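Local coordinates for probable transcriptional repressor protein (Mycobacterium tuberculosis, PDB 4FX0) that probably represses transcription as a redox-dependent, MarR-type helix-turn-helix regulator that binds DNA, at residues B[2-6]-B[7-11]. Residues are numbered along the deposited sequence; the frame is centred on the assembly and turned at random.
Sequences AFDEC and ACYTT
Cys-6 SG accepts the backbone N-H of Tyr-9 at 3.2 Å, with an N-H...S angle of 164°. With SG anti to the backbone N of Cys-6 (chi1 168°), the sulfur turns to the N-H groups that open the helix, and there it also packs on Cys-8 CB at 3.7 Å. Cys-6 CB meets Tyr-9 CB at 3.6 Å, while Cys-6 O takes the first main-chain helical bond, from Thr-10 N at 2.9 Å. The Tyr-9 ring reaches back along the incoming chain, its CE2 edge 3.5 Å from Asp-4 O, near the ring plane. Cys-6 is thus the N-cap of helix 7-26, and a type I turn, Phe-3 to Cys-6, leads into it; in MarR-family proteins the N- and C-terminal helices build the dimer interface, consistent with the second subunit lying against this helix start. Ala-7 O, the next carbonyl along, is gripped by Thr-11 N and by two hydroxyls from the following turn: Thr-11 OG1 at 2.7 Å, above the carbonyl plane, and Thr-10 OG1 at 3.2 Å, tilted 32° from it. From the second subunit, Gln-116 OE1 accepts from Ala-7 N, and Trp-112 packs on Cys-6.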
loop_
_atom_site.group_PDB
_atom_site.type_symbol
_atom_site.label_atom_id
_atom_site.label_comp_id
_atom_site.label_asym_id
_atom_site.label_seq_id
_atom_site.Cartn_x
_atom_site.Cartn_y
_atom_site.Cartn_z
ATOM N N ALA B 2 -22.031 -0.787 5.933
ATOM C CA ALA B 2 -21.065 0.298 6.074
ATOM C C ALA B 2 -19.643 -0.181 5.775
ATOM O O ALA B 2 -18.979 -0.747 6.637
ATOM C CB ALA B 2 -21.142 0.890 7.474
ATOM N N PHE B 3 -19.184 0.061 4.551
ATOM C CA PHE B 3 -17.897 -0.447 4.079
ATOM C C PHE B 3 -16.808 0.609 4.191
ATOM O O PHE B 3 -15.641 0.365 3.861
ATOM C CB PHE B 3 -18.032 -0.922 2.633
ATOM C CG PHE B 3 -19.265 -1.743 2.387
ATOM C CD1 PHE B 3 -20.475 -1.131 2.105
ATOM C CD2 PHE B 3 -19.214 -3.123 2.440
ATOM C CE1 PHE B 3 -21.614 -1.882 1.878
ATOM C CE2 PHE B 3 -20.348 -3.884 2.213
ATOM C CZ PHE B 3 -21.553 -3.263 1.931
ATOM N N ASP B 4 -17.202 1.789 4.654
ATOM C CA ASP B 4 -16.282 2.918 4.796
ATOM C C ASP B 4 -15.212 2.640 5.840
ATOM O O ASP B 4 -14.112 3.179 5.783
ATOM C CB ASP B 4 -17.072 4.175 5.185
ATOM C CG ASP B 4 -16.196 5.274 5.750
ATOM O OD1 ASP B 4 -15.058 5.418 5.285
ATOM O OD2 ASP B 4 -16.630 5.979 6.681
ATOM N N GLU B 5 -15.540 1.785 6.796
ATOM C CA GLU B 5 -14.649 1.522 7.917
ATOM C C GLU B 5 -13.761 0.291 7.750
ATOM O O GLU B 5 -12.945 0.001 8.627
ATOM C CB GLU B 5 -15.445 1.409 9.221
ATOM C CG GLU B 5 -15.957 2.734 9.751
ATOM C CD GLU B 5 -16.268 2.687 11.236
ATOM O OE1 GLU B 5 -16.177 1.594 11.832
ATOM O OE2 GLU B 5 -16.599 3.744 11.811
ATOM N N CYS B 6 -13.911 -0.432 6.643
ATOM C CA CYS B 6 -13.071 -1.603 6.400
ATOM C C CYS B 6 -11.593 -1.274 6.610
ATOM O O CYS B 6 -11.055 -0.377 5.961
ATOM C CB CYS B 6 -13.307 -2.151 4.992
ATOM S SG CYS B 6 -12.088 -3.373 4.455
ATOM N N ALA B 7 -10.941 -1.992 7.521
ATOM C CA ALA B 7 -9.522 -1.765 7.794
ATOM C C ALA B 7 -8.692 -1.813 6.516
ATOM O O ALA B 7 -7.927 -0.893 6.224
ATOM C CB ALA B 7 -8.995 -2.778 8.807
ATOM N N CYS B 8 -8.847 -2.896 5.761
ATOM C CA CYS B 8 -8.127 -3.072 4.508
ATOM C C CYS B 8 -8.383 -1.904 3.564
ATOM O O CYS B 8 -7.450 -1.333 3.003
ATOM C CB CYS B 8 -8.539 -4.383 3.839
ATOM S SG CYS B 8 -7.736 -4.685 2.250
ATOM N N TYR B 9 -9.653 -1.554 3.394
ATOM C CA TYR B 9 -10.035 -0.470 2.498
ATOM C C TYR B 9 -9.365 0.849 2.865
ATOM O O TYR B 9 -8.647 1.437 2.055
ATOM C CB TYR B 9 -11.555 -0.293 2.483
ATOM C CG TYR B 9 -11.992 1.083 2.039
ATOM C CD1 TYR B 9 -11.980 1.438 0.697
ATOM C CD2 TYR B 9 -12.414 2.029 2.964
ATOM C CE1 TYR B 9 -12.375 2.698 0.289
ATOM C CE2 TYR B 9 -12.812 3.290 2.565
ATOM C CZ TYR B 9 -12.791 3.619 1.226
ATOM O OH TYR B 9 -13.187 4.875 0.827
ATOM N N THR B 10 -9.603 1.312 4.089
ATOM C CA THR B 10 -9.095 2.607 4.528
ATOM C C THR B 10 -7.574 2.669 4.468
ATOM O O THR B 10 -7.002 3.642 3.974
ATOM C CB THR B 10 -9.543 2.943 5.964
ATOM O OG1 THR B 10 -8.857 2.096 6.894
ATOM C CG2 THR B 10 -11.044 2.754 6.115
ATOM N N THR B 11 -6.921 1.628 4.977
ATOM C CA THR B 11 -5.465 1.583 4.988
ATOM C C THR B 11 -4.923 1.600 3.563
ATOM O O THR B 11 -3.956 2.303 3.264
ATOM C CB THR B 11 -4.938 0.333 5.716
ATOM O OG1 THR B 11 -5.600 0.196 6.979
ATOM C CG2 THR B 11 -3.436 0.446 5.940
#